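Local structure of probable exosome complex exonuclease 1 (3M7N) at residues E[48-53]-E[134-139]; E[161-166]-E[184-189]; E[189-194]-E[221-226]. The protein probably serves as the catalytic Rrp41 subunit of the archaeal exosome, degrading RNA from the 3' end, and may also synthesise heteromeric RNA tails. The protein carries 1 engineered substitution. One frame throughout, in Å; residues are numbered along the deposited sequence.

How the contacts relate
The three contacts follow one another along the chain. Contact 1 lies in the first RNase PH family region, where strand 50-60 of the five-stranded mixed sheet meets the start of helix 136-150 beside the bound RNA. Contacts 2 and 3 lie in the second region: contact 2 joins neighbouring strands 158-167 and 185-194 of the four-stranded antiparallel sheet, and contact 3 sets helix 212-248 against that sheet. These two share Phe189, with centres about 12 Å apart. Contacts 1 and 2, about 13 Å between centres, touch where Thr138 packs on Ser161 and Pro188. Helix 136-150 thus touches both the RNA and the sheet of the second region, whose Asp186 also lies near an RNA phosphate.

Contact 1 of 3, residues E[48-53]-E[134-139]; sequences GKNKVI and AGSRTA. With nucleotides of chain L.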
loop_
_atom_site.group_PDB
_atom_site.type_symbol
_atom_site.label_atom_id
_atom_site.label_comp_id
_atom_site.label_asym_id
_atom_site.label_seq_id
_atom_site.Cartn_x
_atom_site.Cartn_y
_atom_site.Cartn_z
ATOM N N GLY E 48 -4.387 -10.075 -36.821
ATOM C CA GLY E 48 -3.849 -8.953 -37.564
ATOM C C GLY E 48 -2.449 -8.665 -37.037
ATOM O O GLY E 48 -1.645 -9.577 -36.845
ATOM N N LYS E 49 -2.162 -7.397 -36.780
ATOM C CA LYS E 49 -0.857 -7.026 -36.269
ATOM C C LYS E 49 -0.756 -7.171 -34.765
ATOM O O LYS E 49 0.316 -6.959 -34.198
ATOM C CB LYS E 49 -0.502 -5.601 -36.673
ATOM C CG LYS E 49 -0.248 -5.439 -38.147
ATOM C CD LYS E 49 0.167 -4.012 -38.470
ATOM C CE LYS E 49 0.118 -3.769 -39.975
ATOM N NZ LYS E 49 0.528 -4.997 -40.730
ATOM N N ASN E 50 -1.860 -7.525 -34.112
ATOM C CA ASN E 50 -1.826 -7.750 -32.671
ATOM C C ASN E 50 -1.005 -8.972 -32.389
ATOM O O ASN E 50 -1.152 -9.983 -33.071
ATOM C CB ASN E 50 -3.225 -7.977 -32.090
ATOM C CG ASN E 50 -4.043 -6.703 -32.023
ATOM O OD1 ASN E 50 -3.708 -5.777 -31.275
ATOM N ND2 ASN E 50 -5.123 -6.643 -32.814
ATOM N N LYS E 51 -0.136 -8.889 -31.389
ATOM C CA LYS E 51 0.553 -10.089 -30.909
ATOM C C LYS E 51 0.461 -10.131 -29.408
ATOM O O LYS E 51 1.020 -9.282 -28.727
ATOM C CB LYS E 51 2.016 -10.100 -31.334
ATOM C CG LYS E 51 2.219 -10.028 -32.824
ATOM C CD LYS E 51 3.625 -10.472 -33.204
ATOM C CE LYS E 51 3.888 -10.191 -34.676
ATOM N NZ LYS E 51 5.261 -10.602 -35.014
ATOM N N VAL E 52 -0.244 -11.124 -28.888
ATOM C CA VAL E 52 -0.517 -11.159 -27.468
ATOM C C VAL E 52 -0.174 -12.510 -26.905
ATOM O O VAL E 52 -0.129 -13.507 -27.628
ATOM C CB VAL E 52 -2.010 -10.880 -27.172
ATOM C CG1 VAL E 52 -2.470 -9.637 -27.902
ATOM C CG2 VAL E 52 -2.863 -12.065 -27.564
ATOM N N ILE E 53 0.069 -12.536 -25.601
ATOM C CA ILE E 53 0.291 -13.789 -24.899
ATOM C C ILE E 53 -0.500 -13.850 -23.578
ATOM O O ILE E 53 -0.622 -12.861 -22.860
ATOM C CB ILE E 53 1.815 -14.086 -24.730
ATOM C CG1 ILE E 53 2.012 -15.471 -24.114
ATOM C CG2 ILE E 53 2.514 -12.990 -23.933
ATOM C CD1 ILE E 53 3.357 -16.085 -24.462
ATOM N N ALA E 134 -5.472 -2.361 -33.594
ATOM C CA ALA E 134 -6.874 -2.243 -33.229
ATOM C C ALA E 134 -7.365 -3.597 -32.737
ATOM O O ALA E 134 -6.949 -4.627 -33.244
ATOM C CB ALA E 134 -7.703 -1.759 -34.420
ATOM N N GLY E 135 -8.236 -3.592 -31.737
ATOM C CA GLY E 135 -8.833 -4.814 -31.255
ATOM C C GLY E 135 -8.010 -5.629 -30.269
ATOM O O GLY E 135 -8.397 -6.765 -29.956
ATOM N N SER E 136 -6.900 -5.082 -29.765
ATOM C CA SER E 136 -6.044 -5.850 -28.841
ATOM C C SER E 136 -6.804 -6.439 -27.654
ATOM O O SER E 136 -6.473 -7.526 -27.175
ATOM C CB SER E 136 -4.832 -5.048 -28.344
ATOM O OG SER E 136 -5.202 -3.925 -27.566
ATOM N N ARG E 137 -7.844 -5.755 -27.195
ATOM C CA ARG E 137 -8.631 -6.318 -26.099
ATOM C C ARG E 137 -9.381 -7.592 -26.526
ATOM O O ARG E 137 -9.536 -8.522 -25.736
ATOM C CB ARG E 137 -9.566 -5.277 -25.473
ATOM C CG ARG E 137 -10.988 -5.297 -25.988
ATOM C CD ARG E 137 -11.754 -4.097 -25.463
ATOM N NE ARG E 137 -11.008 -2.864 -25.710
ATOM C CZ ARG E 137 -11.351 -1.677 -25.221
ATOM N NH1 ARG E 137 -12.436 -1.558 -24.467
ATOM N NH2 ARG E 137 -10.619 -0.610 -25.490
ATOM N N THR E 138 -9.824 -7.643 -27.785
ATOM C CA THR E 138 -10.505 -8.838 -28.305
ATOM C C THR E 138 -9.493 -9.983 -28.496
ATOM O O THR E 138 -9.743 -11.117 -28.090
ATOM C CB THR E 138 -11.324 -8.548 -29.607
ATOM O OG1 THR E 138 -10.449 -8.321 -30.723
ATOM C CG2 THR E 138 -12.216 -7.332 -29.425
ATOM N N ALA E 139 -8.337 -9.661 -29.070
ATOM C CA ALA E 139 -7.226 -10.604 -29.128
ATOM C C ALA E 139 -6.912 -11.230 -27.762
ATOM O O ALA E 139 -6.841 -12.470 -27.635
ATOM C CB ALA E 139 -6.007 -9.950 -29.711
ATOM P P C L 6 -8.936 1.275 -28.235
ATOM O OP1 C L 6 -9.864 0.250 -28.773
ATOM O OP2 C L 6 -9.119 1.750 -26.843
ATOM O "O5'" C L 6 -7.422 0.772 -28.443
ATOM C "C5'" C L 6 -7.051 0.278 -29.732
ATOM C "C4'" C L 6 -5.598 0.547 -30.083
ATOM O "O4'" C L 6 -5.223 1.921 -29.810
ATOM C "C3'" C L 6 -4.555 -0.221 -29.290
ATOM O "O3'" C L 6 -4.578 -1.605 -29.634
ATOM C "C2'" C L 6 -3.314 0.506 -29.793
ATOM O "O2'" C L 6 -2.949 0.154 -31.120
ATOM C "C1'" C L 6 -3.804 1.956 -29.741
ATOM N N1 C L 6 -3.354 2.634 -28.496
ATOM C C2 C L 6 -2.056 3.146 -28.457
ATOM O O2 C L 6 -1.337 3.031 -29.458
ATOM N N3 C L 6 -1.624 3.757 -27.328
ATOM C C4 C L 6 -2.437 3.863 -26.272
ATOM N N4 C L 6 -1.959 4.479 -25.179
ATOM C C5 C L 6 -3.769 3.342 -26.298
ATOM C C6 C L 6 -4.182 2.738 -27.417
#
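At the RNA-binding site of this RNase PH fold, helix 136-150 begins beside nucleotide C6 of chain L and packs on strand 50-60 of the mixed sheet. Asn50 ties the strand to the turn before the helix. With CG anti to the carbonyl carbon (chi1 -73°), its amide reaches the backbone of Ala134: ND2 donates to Ala134 O at 2.8 Å, nearly straight at 162°. The acceptor lies in the Asn50 amide plane, while the donor stands above the plane of the Ala134 carbonyl. ND2 also bonds to Met47 O and OD1 to Asp133 N, so bonds at both ends fix the rotation of the amide. Further along, Val52 CG1 meets the methyl of Ala139, CB, at 4.0 Å, an apolar contact with the first helical turn. On the RNA side, Ser136 OG is hydrogen-bonded to Tyr79 OH and stands 3.2 Å from O3' of C6. The Arg137 side chain leaves the helix on the side away from the strand, and its NH2 meets OP2 of C6 edge-on at 3.1 Å; NH1 bonds to Gln205. Gly135, at the N-cap, offers its carbonyl to the helix: Ala139 N approaches Gly135 O at 3.0 Å, and Thr138 OG1 binds Gly135 O at 2.7 Å on an in-plane lone pair.

Contact 2 of 3, residues E[161-166]-E[184-189]; sequences SVAVGK and EADMPF
Ser161 opens the run with a side-chain bond: OG, anti to its own backbone N (chi1 173°), meets Phe189 O in the carbonyl plane at 2.7 Å. The same oxygen takes only a weak bond from Val162 N. In the other direction Phe189 N donates to Val162 O at 2.8 Å, and that oxygen also sits at the edge of the Phe189 ring, 3.5 Å from Phe189 CD1. Ala163 forms a close non-hydrogen-bonded pair with Pro188, its CB 3.6 Å from Pro188 CA, on the face turned to helix 136-150. These are the two middle strands of the four-stranded antiparallel sheet of the second RNase PH region, flanked by strands 170-173 and 197-207. Val164 is paired by two backbone bonds, its N to Met187 O and Met187 N to its O; its side chain turns to helix 212-248. Gly165 lies opposite Asp186, whose side chain packs near a phosphate of the bound RNA. Lys166 O receives Glu184 N in the carbonyl plane at 2.7 Å, almost straight at 172°. The extended Lys166 chain crosses Glu184 at about a right angle, CG 3.7 Å from Glu184 OE1, but NZ goes on to a salt bridge with Glu214, while Glu184 OE1 bonds to Gly169 N.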
loop_
_atom_site.group_PDB
_atom_site.type_symbol
_atom_site.label_atom_id
_atom_site.label_comp_id
_atom_site.label_asym_id
_atom_site.label_seq_id
_atom_site.Cartn_x
_atom_site.Cartn_y
_atom_site.Cartn_z
ATOM N N SER E 161 -14.313 -13.467 -29.152
ATOM C CA SER E 161 -14.422 -12.031 -29.157
ATOM C C SER E 161 -13.972 -11.414 -30.477
ATOM O O SER E 161 -12.953 -11.820 -31.037
ATOM C CB SER E 161 -13.602 -11.482 -27.969
ATOM O OG SER E 161 -13.516 -10.072 -27.995
ATOM N N VAL E 162 -14.744 -10.445 -30.964
ATOM C CA VAL E 162 -14.342 -9.589 -32.072
ATOM C C VAL E 162 -15.028 -8.237 -31.946
ATOM O O VAL E 162 -16.086 -8.129 -31.336
ATOM C CB VAL E 162 -14.858 -10.101 -33.453
ATOM C CG1 VAL E 162 -13.761 -10.027 -34.507
ATOM C CG2 VAL E 162 -15.465 -11.463 -33.347
ATOM N N ALA E 163 -14.465 -7.231 -32.596
ATOM C CA ALA E 163 -15.108 -5.934 -32.700
ATOM C C ALA E 163 -15.681 -5.738 -34.107
ATOM O O ALA E 163 -15.188 -6.299 -35.076
ATOM C CB ALA E 163 -14.115 -4.808 -32.386
ATOM N N VAL E 164 -16.737 -4.943 -34.204
ATOM C CA VAL E 164 -17.207 -4.491 -35.493
ATOM C C VAL E 164 -16.937 -3.008 -35.512
ATOM O O VAL E 164 -17.201 -2.318 -34.522
ATOM C CB VAL E 164 -18.716 -4.744 -35.679
ATOM C CG1 VAL E 164 -19.266 -3.878 -36.811
ATOM C CG2 VAL E 164 -18.983 -6.225 -35.936
ATOM N N GLY E 165 -16.388 -2.524 -36.620
ATOM C CA GLY E 165 -16.158 -1.105 -36.800
ATOM C C GLY E 165 -17.175 -0.519 -37.757
ATOM O O GLY E 165 -18.072 -1.201 -38.242
ATOM N N LYS E 166 -17.042 0.768 -38.016
ATOM C CA LYS E 166 -17.873 1.415 -38.996
ATOM C C LYS E 166 -16.992 2.383 -39.762
ATOM O O LYS E 166 -16.371 3.268 -39.173
ATOM C CB LYS E 166 -19.053 2.133 -38.342
ATOM C CG LYS E 166 -19.955 2.848 -39.353
ATOM C CD LYS E 166 -21.178 3.448 -38.689
ATOM C CE LYS E 166 -21.720 4.640 -39.438
ATOM N NZ LYS E 166 -22.875 5.191 -38.674
ATOM N N GLU E 184 -16.066 5.613 -37.862
ATOM C CA GLU E 184 -17.168 6.305 -37.215
ATOM C C GLU E 184 -17.601 5.616 -35.922
ATOM O O GLU E 184 -18.351 6.188 -35.120
ATOM C CB GLU E 184 -18.363 6.406 -38.166
ATOM C CG GLU E 184 -18.193 7.401 -39.304
ATOM C CD GLU E 184 -17.782 6.741 -40.609
ATOM O OE1 GLU E 184 -18.452 5.773 -41.037
ATOM O OE2 GLU E 184 -16.784 7.189 -41.214
ATOM N N ALA E 185 -17.143 4.385 -35.724
ATOM C CA ALA E 185 -17.563 3.630 -34.561
ATOM C C ALA E 185 -16.696 2.395 -34.325
ATOM O O ALA E 185 -16.094 1.867 -35.243
ATOM C CB ALA E 185 -19.027 3.250 -34.688
ATOM N N ASP E 186 -16.632 1.947 -33.080
ATOM C CA ASP E 186 -15.856 0.771 -32.733
ATOM C C ASP E 186 -16.582 0.033 -31.615
ATOM O O ASP E 186 -16.931 0.619 -30.581
ATOM C CB ASP E 186 -14.439 1.179 -32.311
ATOM C CG ASP E 186 -13.546 -0.019 -31.997
ATOM O OD1 ASP E 186 -12.663 0.116 -31.129
ATOM O OD2 ASP E 186 -13.734 -1.097 -32.597
ATOM N N MET E 187 -16.817 -1.257 -31.816
ATOM C CA MET E 187 -17.698 -1.987 -30.922
ATOM C C MET E 187 -17.255 -3.431 -30.667
ATOM O O MET E 187 -17.697 -4.367 -31.340
ATOM C CB MET E 187 -19.117 -1.933 -31.467
ATOM C CG MET E 187 -20.163 -2.545 -30.557
ATOM S SD MET E 187 -21.813 -2.326 -31.249
ATOM C CE MET E 187 -22.782 -3.232 -30.045
ATOM N N PRO E 188 -16.373 -3.610 -29.671
ATOM C CA PRO E 188 -15.914 -4.944 -29.271
ATOM C C PRO E 188 -17.034 -5.770 -28.650
ATOM O O PRO E 188 -17.825 -5.228 -27.892
ATOM C CB PRO E 188 -14.824 -4.645 -28.223
ATOM C CG PRO E 188 -15.039 -3.220 -27.811
ATOM C CD PRO E 188 -15.599 -2.540 -29.023
ATOM N N PHE E 189 -17.095 -7.059 -28.988
ATOM C CA PHE E 189 -18.013 -8.013 -28.354
ATOM C C PHE E 189 -17.209 -9.195 -27.851
ATOM O O PHE E 189 -16.094 -9.440 -28.308
ATOM C CB PHE E 189 -19.013 -8.621 -29.362
ATOM C CG PHE E 189 -19.879 -7.628 -30.060
ATOM C CD1 PHE E 189 -19.391 -6.890 -31.131
ATOM C CD2 PHE E 189 -21.204 -7.461 -29.680
ATOM C CE1 PHE E 189 -20.205 -5.994 -31.788
ATOM C CE2 PHE E 189 -22.022 -6.559 -30.340
ATOM C CZ PHE E 189 -21.520 -5.831 -31.396
#

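Contact 3 of 3, residues E[189-194]-E[221-226]; sequences FAFLIR and LAKKGA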
loop_
_atom_site.group_PDB
_atom_site.type_symbol
_atom_site.label_atom_id
_atom_site.label_comp_id
_atom_site.label_asym_id
_atom_site.label_seq_id
_atom_site.Cartn_x
_atom_site.Cartn_y
_atom_site.Cartn_z
ATOM N N PHE E 189 -17.095 -7.059 -28.988
ATOM C CA PHE E 189 -18.013 -8.013 -28.354
ATOM C C PHE E 189 -17.209 -9.195 -27.851
ATOM O O PHE E 189 -16.094 -9.440 -28.308
ATOM C CB PHE E 189 -19.013 -8.621 -29.362
ATOM C CG PHE E 189 -19.879 -7.628 -30.060
ATOM C CD1 PHE E 189 -19.391 -6.890 -31.131
ATOM C CD2 PHE E 189 -21.204 -7.461 -29.680
ATOM C CE1 PHE E 189 -20.205 -5.994 -31.788
ATOM C CE2 PHE E 189 -22.022 -6.559 -30.340
ATOM C CZ PHE E 189 -21.520 -5.831 -31.396
ATOM N N ALA E 190 -17.804 -9.962 -26.946
ATOM C CA ALA E 190 -17.349 -11.322 -26.706
ATOM C C ALA E 190 -18.586 -12.115 -26.360
ATOM O O ALA E 190 -19.502 -11.593 -25.722
ATOM C CB ALA E 190 -16.343 -11.385 -25.588
ATOM N N PHE E 191 -18.614 -13.373 -26.786
ATOM C CA PHE E 191 -19.784 -14.208 -26.594
ATOM C C PHE E 191 -19.397 -15.481 -25.870
ATOM O O PHE E 191 -18.254 -15.932 -25.949
ATOM C CB PHE E 191 -20.409 -14.606 -27.949
ATOM C CG PHE E 191 -20.692 -13.448 -28.870
ATOM C CD1 PHE E 191 -19.772 -13.082 -29.838
ATOM C CD2 PHE E 191 -21.885 -12.742 -28.783
ATOM C CE1 PHE E 191 -20.027 -12.016 -30.694
ATOM C CE2 PHE E 191 -22.148 -11.685 -29.638
ATOM C CZ PHE E 191 -21.226 -11.324 -30.601
ATOM N N LEU E 192 -20.365 -16.057 -25.175
ATOM C CA LEU E 192 -20.283 -17.437 -24.751
ATOM C C LEU E 192 -20.719 -18.343 -25.918
ATOM O O LEU E 192 -21.833 -18.191 -26.432
ATOM C CB LEU E 192 -21.211 -17.665 -23.558
ATOM C CG LEU E 192 -21.313 -19.128 -23.146
ATOM C CD1 LEU E 192 -19.990 -19.601 -22.521
ATOM C CD2 LEU E 192 -22.489 -19.343 -22.200
ATOM N N ILE E 193 -19.831 -19.243 -26.351
ATOM C CA ILE E 193 -20.180 -20.313 -27.278
ATOM C C ILE E 193 -20.498 -21.580 -26.494
ATOM O O ILE E 193 -19.689 -22.036 -25.681
ATOM C CB ILE E 193 -19.032 -20.683 -28.233
ATOM C CG1 ILE E 193 -18.317 -19.443 -28.762
ATOM C CG2 ILE E 193 -19.555 -21.541 -29.383
ATOM C CD1 ILE E 193 -19.158 -18.577 -29.659
ATOM N N ARG E 194 -21.669 -22.151 -26.743
ATOM C CA ARG E 194 -22.096 -23.372 -26.074
ATOM C C ARG E 194 -22.829 -24.199 -27.113
ATOM O O ARG E 194 -23.572 -23.656 -27.929
ATOM C CB ARG E 194 -23.031 -23.058 -24.907
ATOM C CG ARG E 194 -22.788 -23.898 -23.675
ATOM C CD ARG E 194 -24.072 -24.354 -23.039
ATOM N NE ARG E 194 -24.865 -23.271 -22.472
ATOM C CZ ARG E 194 -24.943 -22.996 -21.169
ATOM N NH1 ARG E 194 -25.699 -21.995 -20.737
ATOM N NH2 ARG E 194 -24.266 -23.720 -20.291
ATOM N N LEU E 221 -23.060 -9.260 -37.611
ATOM C CA LEU E 221 -21.730 -9.369 -38.192
ATOM C C LEU E 221 -20.764 -10.003 -37.202
ATOM O O LEU E 221 -20.040 -10.945 -37.531
ATOM C CB LEU E 221 -21.215 -7.992 -38.549
ATOM C CG LEU E 221 -20.652 -7.756 -39.938
ATOM C CD1 LEU E 221 -19.666 -6.615 -39.859
ATOM C CD2 LEU E 221 -19.999 -9.012 -40.501
ATOM N N ALA E 222 -20.766 -9.492 -35.975
ATOM C CA ALA E 222 -19.834 -9.979 -34.964
ATOM C C ALA E 222 -20.051 -11.458 -34.650
ATOM O O ALA E 222 -19.085 -12.211 -34.533
ATOM C CB ALA E 222 -19.917 -9.134 -33.691
ATOM N N LYS E 223 -21.304 -11.879 -34.500
ATOM C CA LYS E 223 -21.577 -13.298 -34.251
ATOM C C LYS E 223 -20.956 -14.198 -35.335
ATOM O O LYS E 223 -20.302 -15.210 -35.053
ATOM C CB LYS E 223 -23.073 -13.541 -34.141
ATOM C CG LYS E 223 -23.693 -12.880 -32.936
ATOM C CD LYS E 223 -25.113 -13.384 -32.736
ATOM C CE LYS E 223 -26.013 -12.879 -33.857
ATOM N NZ LYS E 223 -27.382 -13.441 -33.779
ATOM N N LYS E 224 -21.137 -13.792 -36.581
ATOM C CA LYS E 224 -20.544 -14.512 -37.696
ATOM C C LYS E 224 -19.020 -14.643 -37.533
ATOM O O LYS E 224 -18.480 -15.747 -37.503
ATOM C CB LYS E 224 -20.908 -13.828 -39.019
ATOM C CG LYS E 224 -20.162 -14.370 -40.212
ATOM C CD LYS E 224 -20.731 -13.822 -41.511
ATOM C CE LYS E 224 -19.917 -14.271 -42.729
ATOM N NZ LYS E 224 -20.197 -13.358 -43.886
ATOM N N GLY E 225 -18.328 -13.514 -37.436
ATOM C CA GLY E 225 -16.899 -13.541 -37.197
ATOM C C GLY E 225 -16.549 -14.360 -35.958
ATOM O O GLY E 225 -15.591 -15.131 -35.966
ATOM N N ALA E 226 -17.335 -14.204 -34.894
ATOM C CA ALA E 226 -17.082 -14.941 -33.653
ATOM C C ALA E 226 -17.078 -16.449 -33.889
ATOM O O ALA E 226 -16.222 -17.162 -33.358
ATOM C CB ALA E 226 -18.083 -14.556 -32.554
#
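Two phenylalanines, two residues apart on strand 185-194, direct their rings from the same side of the sheet at one flank of helix 212-248. In each, CG is anti to the carbonyl carbon and beside the backbone N, yet the rings meet the helix differently. Phe189 offers a face: the methyl of Ala222 sits above it in a CH-pi contact, CB 3.9 Å from the ring centroid and 29° off the normal. The fit is tightest on one side of the ring, where CD1 of Phe189 comes within 3.4 Å of Ala222 CB. Phe191 meets its neighbours obliquely, CD1 standing 3.5 Å from Ala226 CB, one helical turn on from Ala222. At the tip of the ring, Phe191 CZ touches Lys223 CG at 3.7 Å, with the lysine chain crossing at about a right angle; its NZ is held in a salt bridge with Glu220. An alanine in place of Phe191 would lose the ring that touches Ala222, Lys223 and Ala226, and would probably loosen the hold of strand on helix at this point. The axes of the two segments pass 9.3 Å apart at a crossing angle of -60°. With methyls and a lysine methylene meeting aromatic carbons, the second-region sheet is joined to its long helix here by shape and apolar burial, and the charge of Lys223 is led away from the contact.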